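Local coordinates for protein putative secreted endoglycosylceramidase (Rhodococcus hoagii, PDB 6JYZ) that probably hydrolyses O-glycosidic bonds as an endogalactosylceramidase, splitting galactose-linked glycosphingolipids into their sugar and ceramide parts, at residues A[23-28]-A[38-43]; A[247-252]-A[284-289]. All coordinates share one frame; numbering follows the deposited sequence.

Contact 1: residues A[23-28]-A[38-43]; sequences PRLTVE and RTVLLR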
loop_
_atom_site.group_PDB
_atom_site.type_symbol
_atom_site.label_atom_id
_atom_site.label_comp_id
_atom_site.label_asym_id
_atom_site.label_seq_id
_atom_site.Cartn_x
_atom_site.Cartn_y
_atom_site.Cartn_z
ATOM N N PRO A 23 -6.030 18.901 3.091
ATOM C CA PRO A 23 -7.020 19.186 2.057
ATOM C C PRO A 23 -7.503 17.914 1.356
ATOM O O PRO A 23 -6.775 16.900 1.228
ATOM C CB PRO A 23 -6.334 20.130 1.093
ATOM C CG PRO A 23 -4.892 19.793 1.284
ATOM C CD PRO A 23 -4.720 19.468 2.747
ATOM N N ARG A 24 -8.695 17.956 0.836
ATOM C CA ARG A 24 -9.269 16.824 0.098
ATOM C C ARG A 24 -8.410 16.596 -1.142
ATOM O O ARG A 24 -7.980 17.536 -1.830
ATOM C CB ARG A 24 -10.693 17.222 -0.300
ATOM C CG ARG A 24 -11.333 16.289 -1.323
ATOM C CD ARG A 24 -12.794 16.681 -1.513
ATOM N NE ARG A 24 -13.321 16.163 -2.776
ATOM C CZ ARG A 24 -14.515 16.569 -3.225
ATOM N NH1 ARG A 24 -15.186 17.488 -2.527
ATOM N NH2 ARG A 24 -14.952 16.064 -4.370
ATOM N N LEU A 25 -8.261 15.306 -1.483
ATOM C CA LEU A 25 -7.542 14.894 -2.679
ATOM C C LEU A 25 -8.487 14.475 -3.790
ATOM O O LEU A 25 -9.531 13.824 -3.530
ATOM C CB LEU A 25 -6.606 13.724 -2.372
ATOM C CG LEU A 25 -5.577 14.087 -1.328
ATOM C CD1 LEU A 25 -4.637 12.904 -1.049
ATOM C CD2 LEU A 25 -4.793 15.323 -1.709
ATOM N N THR A 26 -8.094 14.706 -5.009
ATOM C CA THR A 26 -8.802 14.405 -6.246
ATOM C C THR A 26 -7.774 13.966 -7.282
ATOM O O THR A 26 -6.590 13.757 -6.971
ATOM C CB THR A 26 -9.605 15.671 -6.648
ATOM O OG1 THR A 26 -10.473 15.330 -7.733
ATOM C CG2 THR A 26 -8.747 16.843 -7.067
ATOM N N VAL A 27 -8.259 13.741 -8.507
ATOM C CA VAL A 27 -7.414 13.397 -9.627
ATOM C C VAL A 27 -7.691 14.413 -10.726
ATOM O O VAL A 27 -8.869 14.682 -11.031
ATOM C CB VAL A 27 -7.700 11.962 -10.114
ATOM C CG1 VAL A 27 -6.994 11.702 -11.454
ATOM C CG2 VAL A 27 -7.314 10.933 -9.082
ATOM N N GLU A 28 -6.625 14.935 -11.338
ATOM C CA GLU A 28 -6.850 15.730 -12.531
ATOM C C GLU A 28 -5.652 15.469 -13.442
ATOM O O GLU A 28 -4.506 15.548 -12.991
ATOM C CB GLU A 28 -6.982 17.196 -12.181
ATOM C CG GLU A 28 -7.338 17.990 -13.427
ATOM C CD GLU A 28 -7.557 19.425 -13.039
ATOM O OE1 GLU A 28 -6.610 20.005 -12.486
ATOM O OE2 GLU A 28 -8.692 19.922 -13.235
ATOM N N ARG A 38 -2.949 21.699 -6.192
ATOM C CA ARG A 38 -1.548 21.321 -6.067
ATOM C C ARG A 38 -1.326 19.855 -6.389
ATOM O O ARG A 38 -2.196 19.022 -6.112
ATOM C CB ARG A 38 -1.092 21.538 -4.640
ATOM C CG ARG A 38 -1.315 23.023 -4.305
ATOM C CD ARG A 38 -0.891 23.368 -2.907
ATOM N NE ARG A 38 -1.543 22.549 -1.921
ATOM C CZ ARG A 38 -1.138 22.497 -0.681
ATOM N NH1 ARG A 38 -0.089 23.222 -0.285
ATOM N NH2 ARG A 38 -1.730 21.706 0.213
ATOM N N THR A 39 -0.244 19.547 -7.073
ATOM C CA THR A 39 0.166 18.172 -7.296
ATOM C C THR A 39 0.682 17.596 -5.992
ATOM O O THR A 39 1.542 18.201 -5.318
ATOM C CB THR A 39 1.283 18.152 -8.332
ATOM O OG1 THR A 39 0.790 18.760 -9.520
ATOM C CG2 THR A 39 1.729 16.746 -8.620
ATOM N N VAL A 40 0.192 16.410 -5.603
ATOM C CA VAL A 40 0.527 15.815 -4.332
ATOM C C VAL A 40 1.348 14.561 -4.538
ATOM O O VAL A 40 0.871 13.649 -5.232
ATOM C CB VAL A 40 -0.757 15.588 -3.501
ATOM C CG1 VAL A 40 -0.408 14.835 -2.215
ATOM C CG2 VAL A 40 -1.411 16.935 -3.167
ATOM N N LEU A 41 2.471 14.416 -3.850
ATOM C CA LEU A 41 3.210 13.176 -3.825
ATOM C C LEU A 41 2.947 12.532 -2.482
ATOM O O LEU A 41 3.294 13.076 -1.420
ATOM C CB LEU A 41 4.726 13.451 -4.013
ATOM C CG LEU A 41 5.153 14.019 -5.377
ATOM C CD1 LEU A 41 6.652 14.211 -5.391
ATOM C CD2 LEU A 41 4.719 13.084 -6.531
ATOM N N LEU A 42 2.386 11.329 -2.549
ATOM C CA LEU A 42 2.013 10.552 -1.373
ATOM C C LEU A 42 3.070 9.489 -1.182
ATOM O O LEU A 42 3.024 8.443 -1.900
ATOM C CB LEU A 42 0.622 9.934 -1.542
ATOM C CG LEU A 42 -0.538 10.933 -1.614
ATOM C CD1 LEU A 42 -1.801 10.162 -1.982
ATOM C CD2 LEU A 42 -0.675 11.668 -0.271
ATOM N N ARG A 43 4.027 9.692 -0.269
ATOM C CA ARG A 43 5.107 8.739 -0.033
ATOM C C ARG A 43 5.091 8.323 1.405
ATOM O O ARG A 43 5.043 9.177 2.326
ATOM C CB ARG A 43 6.420 9.425 -0.408
ATOM C CG ARG A 43 6.388 9.539 -1.950
ATOM C CD ARG A 43 7.730 9.980 -2.453
ATOM N NE ARG A 43 7.691 10.116 -3.911
ATOM C CZ ARG A 43 8.738 10.635 -4.495
ATOM N NH1 ARG A 43 9.801 10.983 -3.768
ATOM N NH2 ARG A 43 8.690 10.862 -5.790
#
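Leu25 packs against Val40 and Leu42 where an N-terminal beta hairpin, strands 25-28 and 31-34, lies against the beginning of the first barrel strand of the (beta/alpha)8 fold used by glycoside hydrolase family 5. No hydrogen bond joins residues 23-28 to residues 38-43. The CA atoms of Leu25 and Val40 are 8.3 Å apart, a spacing filled by side chains; the backbone link runs through residues 32-35: Arg24 and Thr26 form backbone hydrogen bonds with Val35 and Lys33, and Val40 with Ile32.

The close-packed part is wholly apolar and buried. Leu25 divides its two methyl groups between two partners. CD2 touches Val40 CG2 at 4.0 Å, the two side chains meeting at about a right angle, while CD1 meets Leu42 CD1 at 4.1 Å, tip to tip. Val40 presents this branch because its other methyl, CG1, stands anti to the backbone N (chi1 175°), which leaves CG2 anti to the carbonyl carbon. Tyr119, at the start of strand 119-124, also packs on both Leu25 and Leu42, and its hydroxyl hydrogen-bonds Pro23 O.

Toward Pro23 the packing is looser and partly open to solvent; a bound isopropyl alcohol, probably from the crystallisation liquor, lies about 4 Å from the proline side chain. Here the partner is charged but the contact is not. A bend at chi3 (-56°) brings the Arg38 guanidinium toward Pro23; salt bridges to Asp34 and Glu433 and a further bond from NH1 to Arg431 O hold it there. Pro23 CG sits at the edge of the guanidinium, near the plane of that group, 3.8 Å from Arg38 NH2.

Contact 2: residues A[247-252]-A[284-289]; sequences AIRQAE and DPLVVF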
loop_
_atom_site.group_PDB
_atom_site.type_symbol
_atom_site.label_atom_id
_atom_site.label_comp_id
_atom_site.label_asym_id
_atom_site.label_seq_id
_atom_site.Cartn_x
_atom_site.Cartn_y
_atom_site.Cartn_z
ATOM N N ALA A 247 -20.978 0.468 -5.297
ATOM C CA ALA A 247 -21.500 0.423 -3.943
ATOM C C ALA A 247 -20.879 1.519 -3.118
ATOM O O ALA A 247 -21.576 2.173 -2.314
ATOM C CB ALA A 247 -21.250 -0.935 -3.350
ATOM N N ILE A 248 -19.573 1.766 -3.263
ATOM C CA ILE A 248 -18.880 2.813 -2.516
ATOM C C ILE A 248 -19.442 4.158 -2.947
ATOM O O ILE A 248 -19.673 5.016 -2.062
ATOM C CB ILE A 248 -17.367 2.705 -2.815
ATOM C CG1 ILE A 248 -16.821 1.508 -2.014
ATOM C CG2 ILE A 248 -16.653 3.984 -2.418
ATOM C CD1 ILE A 248 -15.358 1.089 -2.454
ATOM N N ARG A 249 -19.634 4.410 -4.228
ATOM C CA ARG A 249 -20.057 5.759 -4.631
ATOM C C ARG A 249 -21.452 6.012 -4.082
ATOM O O ARG A 249 -21.740 7.166 -3.671
ATOM C CB ARG A 249 -20.070 5.834 -6.165
ATOM C CG ARG A 249 -18.663 5.843 -6.775
ATOM C CD ARG A 249 -17.941 7.144 -6.445
ATOM N NE ARG A 249 -16.566 7.198 -7.017
ATOM C CZ ARG A 249 -15.447 7.364 -6.321
ATOM N NH1 ARG A 249 -15.427 7.484 -5.012
ATOM N NH2 ARG A 249 -14.306 7.438 -7.026
ATOM N N GLN A 250 -22.326 5.021 -4.004
ATOM C CA GLN A 250 -23.632 5.241 -3.380
ATOM C C GLN A 250 -23.474 5.516 -1.890
ATOM O O GLN A 250 -24.151 6.399 -1.334
ATOM C CB GLN A 250 -24.504 4.013 -3.648
ATOM C CG GLN A 250 -25.909 4.094 -3.029
ATOM C CD GLN A 250 -26.696 5.232 -3.613
ATOM O OE1 GLN A 250 -26.751 5.415 -4.835
ATOM N NE2 GLN A 250 -27.312 6.010 -2.723
ATOM N N ALA A 251 -22.609 4.802 -1.209
ATOM C CA ALA A 251 -22.448 4.935 0.214
ATOM C C ALA A 251 -21.822 6.275 0.561
ATOM O O ALA A 251 -21.897 6.719 1.727
ATOM C CB ALA A 251 -21.574 3.803 0.747
ATOM N N GLU A 252 -21.138 6.956 -0.359
ATOM C CA GLU A 252 -20.530 8.247 -0.108
ATOM C C GLU A 252 -21.526 9.385 -0.242
ATOM O O GLU A 252 -21.140 10.528 -0.054
ATOM C CB GLU A 252 -19.380 8.501 -1.097
ATOM C CG GLU A 252 -18.144 7.627 -0.834
ATOM C CD GLU A 252 -17.170 7.778 -1.983
ATOM O OE1 GLU A 252 -17.545 7.857 -3.133
ATOM O OE2 GLU A 252 -15.932 7.797 -1.676
ATOM N N ASP A 284 -14.263 5.474 -13.863
ATOM C CA ASP A 284 -14.599 6.490 -12.866
ATOM C C ASP A 284 -13.397 7.391 -12.873
ATOM O O ASP A 284 -12.242 6.927 -12.919
ATOM C CB ASP A 284 -14.768 5.787 -11.490
ATOM C CG ASP A 284 -15.009 6.731 -10.310
ATOM O OD1 ASP A 284 -14.132 7.566 -9.977
ATOM O OD2 ASP A 284 -16.134 6.684 -9.758
ATOM N N PRO A 285 -13.558 8.729 -12.808
ATOM C CA PRO A 285 -12.434 9.620 -13.009
ATOM C C PRO A 285 -11.431 9.644 -11.858
ATOM O O PRO A 285 -10.346 10.184 -12.051
ATOM C CB PRO A 285 -13.078 11.028 -13.182
ATOM C CG PRO A 285 -14.391 10.837 -12.523
ATOM C CD PRO A 285 -14.868 9.411 -12.799
ATOM N N LEU A 286 -11.781 9.055 -10.717
ATOM C CA LEU A 286 -10.888 9.088 -9.571
ATOM C C LEU A 286 -10.169 7.766 -9.338
ATOM O O LEU A 286 -9.635 7.561 -8.237
ATOM C CB LEU A 286 -11.651 9.520 -8.299
ATOM C CG LEU A 286 -12.398 10.835 -8.449
ATOM C CD1 LEU A 286 -13.119 11.190 -7.132
ATOM C CD2 LEU A 286 -11.472 11.960 -8.838
ATOM N N VAL A 287 -10.089 6.927 -10.377
ATOM C CA VAL A 287 -9.294 5.704 -10.168
ATOM C C VAL A 287 -7.802 5.989 -10.276
ATOM O O VAL A 287 -7.344 6.911 -10.963
ATOM C CB VAL A 287 -9.695 4.610 -11.197
ATOM C CG1 VAL A 287 -11.148 4.184 -10.992
ATOM C CG2 VAL A 287 -9.383 4.987 -12.652
ATOM N N VAL A 288 -7.026 5.158 -9.578
ATOM C CA VAL A 288 -5.562 5.240 -9.486
ATOM C C VAL A 288 -5.023 3.828 -9.654
ATOM O O VAL A 288 -5.442 2.927 -8.905
ATOM C CB VAL A 288 -5.168 5.834 -8.119
ATOM C CG1 VAL A 288 -3.652 5.715 -7.927
ATOM C CG2 VAL A 288 -5.668 7.282 -7.964
ATOM N N PHE A 289 -4.132 3.628 -10.627
ATOM C CA PHE A 289 -3.567 2.304 -10.867
ATOM C C PHE A 289 -2.395 2.036 -9.925
ATOM O O PHE A 289 -1.493 2.882 -9.767
ATOM C CB PHE A 289 -3.096 2.262 -12.327
ATOM C CG PHE A 289 -2.546 0.914 -12.743
ATOM C CD1 PHE A 289 -3.262 -0.256 -12.498
ATOM C CD2 PHE A 289 -1.286 0.796 -13.324
ATOM C CE1 PHE A 289 -2.737 -1.514 -12.867
ATOM C CE2 PHE A 289 -0.792 -0.477 -13.685
ATOM C CZ PHE A 289 -1.504 -1.592 -13.440
#
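An Asx turn at the start of a type I beta turn, Asp284 to Val287, offers its carboxylate to Arg249 in the last turn of helix 230-251, and the arginine, also bound to Glu252, is the middle member of a three-residue salt-bridge network. Arg249 engages the carboxylate through the side of its guanidinium, one nitrogen to each oxygen. NE donates to Asp284 OD2 (2.8 Å) in an almost straight bond of 170°, and NH2 donates to Asp284 OD1 (3.0 Å). Both oxygens lie close to the guanidinium plane, yet the carboxylate is turned about 40° against it. NE therefore meets OD2 from its syn side but tilted out of the carboxylate plane, and NH2 approaches OD1 from above that plane. OD1 serves a second donor as well: its anti lone pair takes the backbone N of Leu286 at 2.9 Å, the bond that defines the Asx turn and, with the two arginine bonds, helps fix the rotation of the carboxylate.

A bend at chi2 (-68°) lets the Arg249 chain turn its remaining nitrogen, NH1, back to Glu252 OE1, which it meets at 2.9 Å through the syn lone pair. NH1 also reaches His258 O, while Glu252 OE2 is held by Tyr217 OH and His258 N. Beside the charged pair, Leu286 CB lies 3.6 Å from Arg249 NH2, approaching obliquely.

With one guanidinium between two carboxylates, each tied to further donors, all three groups probably remain ionised, and the arginine's positive charge should offset the mutual repulsion of the two acids.

Overall arrangement
Contacts 1 and 2 follow one another along the chain, the first closing before the second opens, and their centres lie about 16 Å apart. They meet directly: Leu286 CD2 packs 3.7 Å from Thr26 OG1, and Val27 CG2 touches Val288 CG2 at 4.2 Å. Strand 38-47 of contact 1 and strand 287-289 of contact 2 both belong to the family 5 barrel, and each is reached near its beginning. The hairpin strand 25-28 thus lies across the N-terminal ends of barrel strands far apart in sequence, packing against the first of them and against the turn before strand 287-289, which is salt-bridged to helix 230-251, and so probably helps cover that end of the barrel.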